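Local coordinates for protein acylneuraminate lyase (Mycoplasma synoviae, PDB 4N4P) that belongs to the dihydrodipicolinate synthetase family of TIM-barrel proteins and assembles as four chains, at residues 29-34 against 68-73; 35-40 against 212-217; 49-53 against 254-258; 6-11 against 77-81. All blocks are in the same frame, centred on the assembly; numbering follows the deposited sequence.

Interaction 1. Residues 29-34 against 68-73; sequences VKEVVN and LVAEAN
Lys30 reaches from helix 26-39 over Leu68, Ala72 and Glu71 of helix 59-73; these are consecutive helices of the outer layer of a TIM barrel. Their short segments cross at -47°, with 8.8 Å between the axes. The lysine chain begins with Lys30 CB lying 4.0 Å from Ala72 CB. CG stands beside the backbone N, and a bend at chi2 (-93°) carries the rest across to the other helix. Lys30 CD then rests 3.5 Å from Ala72 CB and near Leu68 O, while Lys30 CE presses against Leu68 CD2 at 3.4 Å; both carbon pairs are tighter than usual. After a second bend, at chi4, Lys30 NZ donates to Glu71 OE1, 3.0 Å away, in a salt bridge that uses the anti lone pair of the carboxylate oxygen. On the inward side valines dominate. Val29 CG1 packs at 3.6 Å on Val69 CG2, which also meets Val33 CG2, and Val69 and Val33 continue onto Ile47 and Ile45 of strand 44-47. Farther along, Arg76 donates to both Asn34 OD1 and Ala72 O, and a water gives its hydrogens to the same two atoms, 2.8 Å from Asn34 OD1 and 3.0 Å from Ala72 O.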
loop_
_atom_site.group_PDB
_atom_site.type_symbol
_atom_site.label_atom_id
_atom_site.label_comp_id
_atom_site.label_asym_id
_atom_site.label_seq_id
_atom_site.Cartn_x
_atom_site.Cartn_y
_atom_site.Cartn_z
ATOM N N VAL A 29 31.224 -21.085 -12.788
ATOM C CA VAL A 29 30.094 -21.831 -12.203
ATOM C C VAL A 29 30.644 -22.976 -11.344
ATOM O O VAL A 29 30.238 -23.175 -10.192
ATOM C CB VAL A 29 29.124 -22.357 -13.288
ATOM C CG1 VAL A 29 28.079 -23.290 -12.665
ATOM C CG2 VAL A 29 28.460 -21.193 -14.024
ATOM N N LYS A 30 31.630 -23.705 -11.876
ATOM C CA LYS A 30 32.189 -24.820 -11.127
ATOM C C LYS A 30 32.910 -24.362 -9.861
ATOM O O LYS A 30 32.781 -24.999 -8.807
ATOM C CB LYS A 30 33.114 -25.687 -11.995
ATOM C CG LYS A 30 32.563 -26.045 -13.393
ATOM C CD LYS A 30 31.824 -27.380 -13.372
ATOM C CE LYS A 30 31.525 -27.922 -14.745
ATOM N NZ LYS A 30 32.267 -29.182 -15.125
ATOM N N GLU A 31 33.643 -23.249 -9.940
ATOM C CA GLU A 31 34.347 -22.753 -8.749
ATOM C C GLU A 31 33.361 -22.288 -7.674
ATOM O O GLU A 31 33.598 -22.496 -6.498
ATOM C CB GLU A 31 35.294 -21.600 -9.080
ATOM C CG GLU A 31 36.493 -22.000 -9.950
ATOM C CD GLU A 31 37.551 -20.910 -9.997
ATOM O OE1 GLU A 31 37.700 -20.137 -9.011
ATOM O OE2 GLU A 31 38.254 -20.834 -11.029
ATOM N N VAL A 32 32.283 -21.630 -8.076
ATOM C CA VAL A 32 31.277 -21.208 -7.093
ATOM C C VAL A 32 30.662 -22.434 -6.412
ATOM O O VAL A 32 30.468 -22.434 -5.210
ATOM C CB VAL A 32 30.189 -20.336 -7.738
ATOM C CG1 VAL A 32 28.936 -20.235 -6.853
ATOM C CG2 VAL A 32 30.780 -18.945 -8.055
ATOM N N VAL A 33 30.322 -23.460 -7.192
ATOM C CA VAL A 33 29.756 -24.693 -6.602
ATOM C C VAL A 33 30.722 -25.286 -5.573
ATOM O O VAL A 33 30.333 -25.576 -4.430
ATOM C CB VAL A 33 29.330 -25.734 -7.685
ATOM C CG1 VAL A 33 28.909 -27.105 -7.034
ATOM C CG2 VAL A 33 28.185 -25.195 -8.530
ATOM N N ASN A 34 32.001 -25.452 -5.943
ATOM C CA ASN A 34 32.971 -25.975 -4.985
ATOM C C ASN A 34 33.091 -25.124 -3.732
ATOM O O ASN A 34 33.229 -25.654 -2.639
ATOM C CB ASN A 34 34.361 -26.149 -5.623
ATOM C CG ASN A 34 34.396 -27.211 -6.727
ATOM O OD1 ASN A 34 33.517 -28.069 -6.857
ATOM N ND2 ASN A 34 35.466 -27.163 -7.524
ATOM N N LEU A 68 26.507 -27.590 -15.724
ATOM C CA LEU A 68 27.771 -27.320 -15.063
ATOM C C LEU A 68 27.657 -27.511 -13.563
ATOM O O LEU A 68 28.589 -28.008 -12.932
ATOM C CB LEU A 68 28.255 -25.906 -15.366
ATOM C CG LEU A 68 28.668 -25.556 -16.797
ATOM C CD1 LEU A 68 28.828 -24.037 -16.916
ATOM C CD2 LEU A 68 29.941 -26.289 -17.246
ATOM N N VAL A 69 26.509 -27.133 -13.002
ATOM C CA VAL A 69 26.307 -27.290 -11.564
ATOM C C VAL A 69 26.222 -28.765 -11.175
ATOM O O VAL A 69 26.861 -29.214 -10.201
ATOM C CB VAL A 69 25.046 -26.525 -11.068
ATOM C CG1 VAL A 69 24.665 -26.960 -9.660
ATOM C CG2 VAL A 69 25.313 -25.009 -11.095
ATOM N N ALA A 70 25.436 -29.517 -11.940
ATOM C CA ALA A 70 25.263 -30.942 -11.656
ATOM C C ALA A 70 26.600 -31.676 -11.767
ATOM O O ALA A 70 26.912 -32.518 -10.922
ATOM C CB ALA A 70 24.243 -31.545 -12.565
ATOM N N GLU A 71 27.388 -31.323 -12.784
ATOM C CA GLU A 71 28.763 -31.827 -12.942
ATOM C C GLU A 71 29.675 -31.516 -11.774
ATOM O O GLU A 71 30.258 -32.422 -11.171
ATOM C CB GLU A 71 29.376 -31.317 -14.258
ATOM C CG GLU A 71 28.675 -31.906 -15.473
ATOM C CD GLU A 71 29.215 -31.384 -16.800
ATOM O OE1 GLU A 71 30.179 -30.574 -16.802
ATOM O OE2 GLU A 71 28.656 -31.796 -17.841
ATOM N N ALA A 72 29.795 -30.232 -11.438
ATOM C CA ALA A 72 30.619 -29.791 -10.322
ATOM C C ALA A 72 30.183 -30.370 -8.985
ATOM O O ALA A 72 31.024 -30.711 -8.147
ATOM C CB ALA A 72 30.621 -28.257 -10.243
ATOM N N ASN A 73 28.880 -30.422 -8.763
ATOM C CA ASN A 73 28.362 -30.931 -7.483
ATOM C C ASN A 73 28.686 -32.424 -7.339
ATOM O O ASN A 73 29.064 -32.863 -6.258
ATOM C CB ASN A 73 26.866 -30.740 -7.404
ATOM C CG ASN A 73 26.288 -31.294 -6.129
ATOM O OD1 ASN A 73 26.802 -31.036 -5.033
ATOM N ND2 ASN A 73 25.230 -32.074 -6.265
HETATM O O HOH W 1 33.982 -30.329 -8.390
#

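Interaction 2. Residues 35-40 against 212-217; sequences FLVEKQ and YNVNAK
Gln40 and Ala216, whose CA atoms are 5.6 Å apart, lie where helices 35-39 and 212-217 run nearly parallel, 7° between directions and 9.8 Å between axes. These segments belong to the helices that follow the first and last strands of the TIM barrel, so the contact closes its helical layer. A wider pi-type turn occurs at 35-39, and Phe35 O accepts from both Lys39 N and Gln40 N. Bent at chi2, the Gln40 side chain folds over the start of the second segment. Its OE1 accepts from Ala216 N at 3.1 Å; the bond is fairly straight at hydrogen (154°) and nearly along the C=O axis (174°). The same oxygen takes a water proton, with 2.7 Å between Gln40 OE1 and the water, and that water accepts from Lys217 N. Gln40 NE2 in turn donates to another water, which donates to Val214 O. Next to this polar group, Asn213 O is buried without a partner in the model. Carbon surrounds it instead: Gln40 CG at 3.3 Å, Leu36 CD2 at 3.5 Å, and Phe35 CE2, whose ring meets the oxygen at its edge. Leu36 also packs on Pro12, and Ala216 on Leu10, of the first strand region. Ala216 CB packs against Gln40 CB and lies 3.3 Å from Gln40 O.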
loop_
_atom_site.group_PDB
_atom_site.type_symbol
_atom_site.label_atom_id
_atom_site.label_comp_id
_atom_site.label_asym_id
_atom_site.label_seq_id
_atom_site.Cartn_x
_atom_site.Cartn_y
_atom_site.Cartn_z
ATOM N N PHE A 35 33.077 -23.798 -3.887
ATOM C CA PHE A 35 33.159 -22.891 -2.748
ATOM C C PHE A 35 31.969 -23.140 -1.799
ATOM O O PHE A 35 32.142 -23.278 -0.575
ATOM C CB PHE A 35 33.173 -21.436 -3.257
ATOM C CG PHE A 35 33.156 -20.399 -2.168
ATOM C CD1 PHE A 35 34.278 -20.172 -1.383
ATOM C CD2 PHE A 35 32.004 -19.619 -1.960
ATOM C CE1 PHE A 35 34.265 -19.180 -0.388
ATOM C CE2 PHE A 35 31.981 -18.644 -0.987
ATOM C CZ PHE A 35 33.113 -18.416 -0.201
ATOM N N LEU A 36 30.781 -23.267 -2.372
ATOM C CA LEU A 36 29.567 -23.475 -1.566
ATOM C C LEU A 36 29.605 -24.817 -0.834
ATOM O O LEU A 36 29.312 -24.908 0.366
ATOM C CB LEU A 36 28.316 -23.377 -2.444
ATOM C CG LEU A 36 28.113 -21.989 -3.078
ATOM C CD1 LEU A 36 26.850 -21.950 -3.945
ATOM C CD2 LEU A 36 28.050 -20.944 -1.946
ATOM N N VAL A 37 29.979 -25.865 -1.560
ATOM C CA VAL A 37 30.050 -27.200 -0.973
ATOM C C VAL A 37 31.190 -27.299 0.036
ATOM O O VAL A 37 30.996 -27.791 1.138
ATOM C CB VAL A 37 30.226 -28.281 -2.072
ATOM C CG1 VAL A 37 30.440 -29.701 -1.454
ATOM C CG2 VAL A 37 29.007 -28.269 -3.046
ATOM N N GLU A 38 32.381 -26.838 -0.345
ATOM C CA GLU A 38 33.590 -27.173 0.429
ATOM C C GLU A 38 33.948 -26.166 1.494
ATOM O O GLU A 38 34.494 -26.536 2.536
ATOM C CB GLU A 38 34.785 -27.377 -0.521
ATOM C CG GLU A 38 34.543 -28.463 -1.552
ATOM C CD GLU A 38 35.469 -28.368 -2.773
ATOM O OE1 GLU A 38 36.521 -27.697 -2.702
ATOM O OE2 GLU A 38 35.125 -28.953 -3.818
ATOM N N LYS A 39 33.660 -24.883 1.238
ATOM C CA LYS A 39 34.034 -23.819 2.160
ATOM C C LYS A 39 32.841 -23.317 2.950
ATOM O O LYS A 39 32.943 -23.122 4.162
ATOM C CB LYS A 39 34.679 -22.625 1.430
ATOM C CG LYS A 39 36.038 -22.953 0.784
ATOM C CD LYS A 39 37.068 -23.337 1.851
ATOM C CE LYS A 39 38.440 -23.522 1.212
ATOM N NZ LYS A 39 38.485 -24.821 0.511
ATOM N N GLN A 40 31.729 -23.070 2.276
ATOM C CA GLN A 40 30.516 -22.719 3.027
ATOM C C GLN A 40 29.881 -23.935 3.705
ATOM O O GLN A 40 29.107 -23.789 4.663
ATOM C CB GLN A 40 29.516 -21.988 2.138
ATOM C CG GLN A 40 30.100 -20.696 1.556
ATOM C CD GLN A 40 30.387 -19.691 2.631
ATOM O OE1 GLN A 40 29.517 -19.396 3.468
ATOM N NE2 GLN A 40 31.610 -19.162 2.644
ATOM N N TYR A 212 23.281 -16.747 2.260
ATOM C CA TYR A 212 24.011 -17.947 2.685
ATOM C C TYR A 212 25.144 -18.268 1.720
ATOM O O TYR A 212 25.957 -19.140 2.008
ATOM C CB TYR A 212 23.089 -19.177 2.830
ATOM C CG TYR A 212 21.808 -18.870 3.581
ATOM C CD1 TYR A 212 21.847 -18.186 4.810
ATOM C CD2 TYR A 212 20.564 -19.243 3.061
ATOM C CE1 TYR A 212 20.661 -17.878 5.516
ATOM C CE2 TYR A 212 19.370 -18.939 3.750
ATOM C CZ TYR A 212 19.434 -18.244 4.969
ATOM O OH TYR A 212 18.270 -17.940 5.646
ATOM N N ASN A 213 25.194 -17.571 0.581
ATOM C CA ASN A 213 26.324 -17.721 -0.344
ATOM C C ASN A 213 27.674 -17.481 0.342
ATOM O O ASN A 213 28.670 -18.115 -0.014
ATOM C CB ASN A 213 26.217 -16.772 -1.558
ATOM C CG ASN A 213 25.289 -17.290 -2.658
ATOM O OD1 ASN A 213 24.146 -16.803 -2.832
ATOM N ND2 ASN A 213 25.785 -18.230 -3.438
ATOM N N VAL A 214 27.732 -16.544 1.293
ATOM C CA VAL A 214 29.017 -16.185 1.887
ATOM C C VAL A 214 28.992 -16.197 3.428
ATOM O O VAL A 214 30.037 -16.048 4.070
ATOM C CB VAL A 214 29.568 -14.814 1.345
ATOM C CG1 VAL A 214 29.724 -14.876 -0.177
ATOM C CG2 VAL A 214 28.636 -13.642 1.756
ATOM N N ASN A 215 27.816 -16.410 4.012
ATOM C CA ASN A 215 27.715 -16.477 5.462
ATOM C C ASN A 215 26.916 -17.659 5.974
ATOM O O ASN A 215 26.132 -17.528 6.936
ATOM C CB ASN A 215 27.196 -15.171 6.071
ATOM C CG ASN A 215 27.575 -15.031 7.525
ATOM O OD1 ASN A 215 28.327 -15.867 8.064
ATOM N ND2 ASN A 215 27.083 -13.973 8.177
ATOM N N ALA A 216 27.136 -18.829 5.362
ATOM C CA ALA A 216 26.528 -20.055 5.875
ATOM C C ALA A 216 26.936 -20.289 7.324
ATOM O O ALA A 216 26.147 -20.800 8.105
ATOM C CB ALA A 216 26.911 -21.284 4.993
ATOM N N LYS A 217 28.167 -19.908 7.692
ATOM C CA LYS A 217 28.615 -20.106 9.069
ATOM C C LYS A 217 27.709 -19.353 10.072
ATOM O O LYS A 217 27.300 -19.917 11.104
ATOM C CB LYS A 217 30.072 -19.666 9.253
ATOM C CG LYS A 217 30.618 -19.927 10.655
ATOM C CD LYS A 217 32.133 -19.761 10.703
ATOM C CE LYS A 217 32.518 -18.353 11.045
ATOM N NZ LYS A 217 33.962 -18.309 11.449
HETATM O O HOH W 2 30.331 -19.282 6.022
HETATM O O HOH W 3 32.485 -16.859 4.362
#

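Interaction 3. Residues 49-53 against 254-258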
loop_
_atom_site.group_PDB
_atom_site.type_symbol
_atom_site.label_atom_id
_atom_site.label_comp_id
_atom_site.label_asym_id
_atom_site.label_seq_id
_atom_site.Cartn_x
_atom_site.Cartn_y
_atom_site.Cartn_z
ATOM N N GLY A 49 17.791 -18.804 -9.723
ATOM C CA GLY A 49 16.672 -18.056 -9.174
ATOM C C GLY A 49 17.002 -16.580 -9.383
ATOM O O GLY A 49 17.927 -16.255 -10.133
ATOM N N SER A 50 16.238 -15.694 -8.731
ATOM C CA SER A 50 16.491 -14.237 -8.829
ATOM C C SER A 50 17.955 -13.880 -8.549
ATOM O O SER A 50 18.544 -13.056 -9.251
ATOM C CB SER A 50 15.586 -13.478 -7.851
ATOM O OG SER A 50 14.242 -13.773 -8.173
ATOM N N THR A 51 18.534 -14.492 -7.521
ATOM C CA THR A 51 19.904 -14.189 -7.117
ATOM C C THR A 51 20.893 -14.686 -8.151
ATOM O O THR A 51 22.009 -14.180 -8.244
ATOM C CB THR A 51 20.246 -14.809 -5.734
ATOM O OG1 THR A 51 19.195 -14.466 -4.814
ATOM C CG2 THR A 51 21.561 -14.246 -5.228
ATOM N N GLY A 52 20.457 -15.672 -8.932
ATOM C CA GLY A 52 21.239 -16.196 -10.069
ATOM C C GLY A 52 21.027 -15.428 -11.372
ATOM O O GLY A 52 21.457 -15.876 -12.425
ATOM N N GLU A 53 20.384 -14.258 -11.283
ATOM C CA GLU A 53 20.138 -13.400 -12.432
ATOM C C GLU A 53 19.431 -14.127 -13.577
ATOM O O GLU A 53 19.752 -13.906 -14.751
ATOM C CB GLU A 53 21.467 -12.764 -12.901
ATOM C CG GLU A 53 22.000 -11.774 -11.851
ATOM C CD GLU A 53 23.428 -11.309 -12.136
ATOM O OE1 GLU A 53 23.606 -10.482 -13.039
ATOM O OE2 GLU A 53 24.359 -11.748 -11.440
ATOM N N MET A 254 23.985 -8.805 -5.555
ATOM C CA MET A 254 24.753 -9.775 -6.368
ATOM C C MET A 254 26.199 -9.319 -6.590
ATOM O O MET A 254 27.130 -10.143 -6.548
ATOM C CB MET A 254 24.047 -10.073 -7.694
ATOM C CG MET A 254 22.982 -11.174 -7.550
ATOM S SD MET A 254 21.458 -10.545 -6.841
ATOM C CE MET A 254 20.766 -9.918 -8.383
ATOM N N GLN A 255 26.381 -8.007 -6.789
ATOM C CA GLN A 255 27.729 -7.443 -6.946
ATOM C C GLN A 255 28.562 -7.702 -5.696
ATOM O O GLN A 255 29.749 -8.014 -5.800
ATOM C CB GLN A 255 27.677 -5.930 -7.189
ATOM C CG GLN A 255 26.906 -5.512 -8.461
ATOM C CD GLN A 255 25.453 -5.168 -8.173
ATOM O OE1 GLN A 255 24.807 -5.837 -7.367
ATOM N NE2 GLN A 255 24.929 -4.110 -8.831
ATOM N N SER A 256 27.931 -7.556 -4.527
ATOM C CA SER A 256 28.611 -7.749 -3.253
ATOM C C SER A 256 28.947 -9.211 -3.014
ATOM O O SER A 256 30.070 -9.540 -2.586
ATOM C CB SER A 256 27.735 -7.238 -2.113
ATOM O OG SER A 256 27.563 -5.839 -2.213
ATOM N N LEU A 257 27.979 -10.085 -3.261
ATOM C CA LEU A 257 28.246 -11.533 -3.113
ATOM C C LEU A 257 29.405 -11.957 -4.030
ATOM O O LEU A 257 30.320 -12.669 -3.615
ATOM C CB LEU A 257 27.000 -12.371 -3.410
ATOM C CG LEU A 257 25.826 -12.213 -2.426
ATOM C CD1 LEU A 257 24.585 -13.009 -2.958
ATOM C CD2 LEU A 257 26.227 -12.696 -1.048
ATOM N N LYS A 258 29.359 -11.510 -5.281
ATOM C CA LYS A 258 30.401 -11.902 -6.237
ATOM C C LYS A 258 31.754 -11.349 -5.815
ATOM O O LYS A 258 32.746 -12.073 -5.831
ATOM C CB LYS A 258 30.016 -11.488 -7.663
ATOM C CG LYS A 258 28.980 -12.466 -8.277
ATOM C CD LYS A 258 28.402 -11.953 -9.580
ATOM C CE LYS A 258 27.332 -12.933 -10.097
ATOM N NZ LYS A 258 26.861 -12.647 -11.528
#
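Met254, the first residue of segment 254-258 on helix 253-263, lays its side chain against the loop 49-53, whose Gly-Ser-Thr-Gly-Glu sequence matches the GXXGE signature of this family. The loop follows strand 44-47, at the C-terminal end of the barrel strands. Met254 CG comes 3.2 Å from Thr51 O. Bends at chi2 and chi3 then fold the thioether back along the loop, leaving Met254 SD 4.0 Å from Thr51 CG2 and Met254 CE 3.9 Å from Ser50 O and near Glu53 CG. This corner adjoins the second subunit: Tyr114 of that chain packs on Met254 and is hydrogen-bonded to Ser50 O, and its Tyr113 is hydrogen-bonded to Ser50 OG. One turn later, Leu257 CD1 touches Thr51 CG2 at 4.0 Å, the two side chains meeting at about a right angle. Lys258 then stretches out fully towards Glu53, likewise extended beyond CG, and the two come from opposite directions. Lys258 NZ donates to Glu53 OE2 at 2.7 Å in a salt bridge, on the syn side and 24° out of the carboxylate plane. Thr16 O and Tyr270 O also accept from NZ, and Arg272 N donates to Glu53 OE1. Three acceptors thus grip the buried ammonium, which probably offsets the cost of burying its charge. The glutamate, held by Lys258 at OE2 and by Arg272 N at OE1, is probably fixed in one orientation.

Interaction 4. Residues 6-11 against 77-81; sequences KFKGLF and VTLIA
Lys6 O accepts a hydrogen bond from Thr78 OG1, 2.7 Å between the two oxygens. The hydroxyl approaches well off the carbonyl direction, with a C=O...OG1 angle of 134° and a tilt of 21° from the carbonyl plane. Lys6 CG lies between its own backbone N and carbonyl carbon (chi1 74°), which places it 3.7 Å above one face of the next residue's ring, offset toward the rim; the chain runs on to a salt bridge between NZ and Asp104. Phe7 comes next and turns its ring to the second segment: Phe7 CE1 is 3.8 Å from Thr78 CG2, and Ile80 CD1 lies at the ring edge, 4.0 Å from Phe7 CD1. Leu187 and Met189 of strand 187-190 also meet this phenyl. The chain here crosses the N-terminal end of the TIM barrel before entering strand 9-12, and Phe7 therefore touches residues of strands that are not neighbours in the sheet. Thr78 and Ile80 point the same way, toward segment 6-11, as alternate residues of one strand. Phe11, already within strand 9-12, meets them with CE2, 3.6 Å from Thr78 CG2 and 3.7 Å from Ile80 CD1. The threonine methyl touches both phenylalanine rings, and at Phe11 it lies in the ring plane beside CE2 and CZ, with Lys6 O also in plane near CZ and Gly9 O at a different part of the rim.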
loop_
_atom_site.group_PDB
_atom_site.type_symbol
_atom_site.label_atom_id
_atom_site.label_comp_id
_atom_site.label_asym_id
_atom_site.label_seq_id
_atom_site.Cartn_x
_atom_site.Cartn_y
_atom_site.Cartn_z
ATOM N N LYS A 6 16.742 -34.557 2.944
ATOM C CA LYS A 6 17.738 -33.931 2.092
ATOM C C LYS A 6 17.455 -32.440 1.831
ATOM O O LYS A 6 18.290 -31.755 1.243
ATOM C CB LYS A 6 17.876 -34.661 0.757
ATOM C CG LYS A 6 16.705 -34.412 -0.170
ATOM C CD LYS A 6 16.373 -35.597 -1.060
ATOM C CE LYS A 6 16.967 -35.527 -2.394
ATOM N NZ LYS A 6 16.185 -36.274 -3.441
ATOM N N PHE A 7 16.299 -31.956 2.272
ATOM C CA PHE A 7 15.970 -30.540 2.083
ATOM C C PHE A 7 16.132 -29.733 3.367
ATOM O O PHE A 7 15.719 -28.571 3.431
ATOM C CB PHE A 7 14.558 -30.392 1.561
ATOM C CG PHE A 7 14.368 -30.980 0.190
ATOM C CD1 PHE A 7 14.894 -30.317 -0.934
ATOM C CD2 PHE A 7 13.657 -32.171 0.017
ATOM C CE1 PHE A 7 14.709 -30.818 -2.197
ATOM C CE2 PHE A 7 13.482 -32.704 -1.263
ATOM C CZ PHE A 7 14.004 -32.017 -2.376
ATOM N N LYS A 8 16.719 -30.355 4.372
ATOM C CA LYS A 8 17.025 -29.657 5.638
ATOM C C LYS A 8 18.287 -28.845 5.491
ATOM O O LYS A 8 19.244 -29.283 4.839
ATOM C CB LYS A 8 17.185 -30.663 6.760
ATOM C CG LYS A 8 15.833 -31.299 7.111
ATOM C CD LYS A 8 15.918 -32.422 8.134
ATOM C CE LYS A 8 14.502 -32.862 8.497
ATOM N NZ LYS A 8 14.534 -33.765 9.700
ATOM N N GLY A 9 18.298 -27.669 6.114
ATOM C CA GLY A 9 19.514 -26.903 6.259
ATOM C C GLY A 9 19.587 -25.708 5.323
ATOM O O GLY A 9 18.556 -25.106 4.958
ATOM N N LEU A 10 20.815 -25.366 4.924
ATOM C CA LEU A 10 21.031 -24.139 4.161
ATOM C C LEU A 10 21.246 -24.386 2.677
ATOM O O LEU A 10 22.107 -25.186 2.284
ATOM C CB LEU A 10 22.231 -23.372 4.699
ATOM C CG LEU A 10 22.115 -22.889 6.134
ATOM C CD1 LEU A 10 23.444 -22.174 6.495
ATOM C CD2 LEU A 10 20.916 -21.931 6.293
ATOM N N PHE A 11 20.479 -23.648 1.877
ATOM C CA PHE A 11 20.558 -23.667 0.412
ATOM C C PHE A 11 20.822 -22.240 -0.094
ATOM O O PHE A 11 19.869 -21.506 -0.339
ATOM C CB PHE A 11 19.224 -24.124 -0.165
ATOM C CG PHE A 11 18.946 -25.596 0.013
ATOM C CD1 PHE A 11 18.791 -26.142 1.280
ATOM C CD2 PHE A 11 18.856 -26.422 -1.089
ATOM C CE1 PHE A 11 18.546 -27.509 1.450
ATOM C CE2 PHE A 11 18.581 -27.798 -0.948
ATOM C CZ PHE A 11 18.460 -28.340 0.310
ATOM N N VAL A 77 25.859 -32.404 -2.604
ATOM C CA VAL A 77 24.776 -31.756 -1.861
ATOM C C VAL A 77 23.481 -31.772 -2.661
ATOM O O VAL A 77 23.471 -32.126 -3.830
ATOM C CB VAL A 77 25.166 -30.312 -1.416
ATOM C CG1 VAL A 77 26.458 -30.323 -0.583
ATOM C CG2 VAL A 77 25.244 -29.342 -2.626
ATOM N N THR A 78 22.379 -31.396 -2.021
ATOM C CA THR A 78 21.047 -31.396 -2.662
ATOM C C THR A 78 21.005 -30.262 -3.676
ATOM O O THR A 78 21.576 -29.209 -3.410
ATOM C CB THR A 78 19.972 -31.208 -1.578
ATOM O OG1 THR A 78 20.127 -32.269 -0.606
ATOM C CG2 THR A 78 18.519 -31.237 -2.153
ATOM N N LEU A 79 20.357 -30.488 -4.816
ATOM C CA LEU A 79 20.245 -29.433 -5.836
ATOM C C LEU A 79 18.812 -29.119 -6.159
ATOM O O LEU A 79 18.013 -30.010 -6.369
ATOM C CB LEU A 79 20.969 -29.839 -7.126
ATOM C CG LEU A 79 22.495 -30.041 -7.071
ATOM C CD1 LEU A 79 23.031 -30.474 -8.423
ATOM C CD2 LEU A 79 23.228 -28.784 -6.579
ATOM N N ILE A 80 18.495 -27.831 -6.219
ATOM C CA ILE A 80 17.194 -27.360 -6.650
ATOM C C ILE A 80 17.416 -26.339 -7.745
ATOM O O ILE A 80 18.255 -25.466 -7.603
ATOM C CB ILE A 80 16.396 -26.703 -5.496
ATOM C CG1 ILE A 80 16.303 -27.652 -4.285
ATOM C CG2 ILE A 80 15.006 -26.316 -5.972
ATOM C CD1 ILE A 80 15.625 -27.029 -3.075
ATOM N N ALA A 81 16.684 -26.471 -8.852
ATOM C CA ALA A 81 16.777 -25.519 -9.961
ATOM C C ALA A 81 15.489 -24.738 -10.125
ATOM O O ALA A 81 14.428 -25.324 -10.301
ATOM C CB ALA A 81 17.071 -26.270 -11.296
#

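Overall arrangement
The four contacts tie the barrel together at different levels. Interactions 1 and 2 share helix 26-39 and meet where Asn73 OD1 lies 4.1 Å from Val37 CG2, their centres 13 Å apart. Each also reaches a strand of interaction 4: Asn73 ND2 is 3.5 Å from Leu79 CD1, and Ala216 O is 3.4 Å from Leu10 CD1. Interaction 3 joins the group through interaction 2, with Val214 CG2 3.8 Å from Leu257 CD2. Interactions 3 and 4 do not touch; their centres are 18 Å apart on opposite sides of the chain's centre, near the C-terminal and N-terminal ends of the strands. TIM barrels carry their active sites at the C-terminal end, the side of interaction 3.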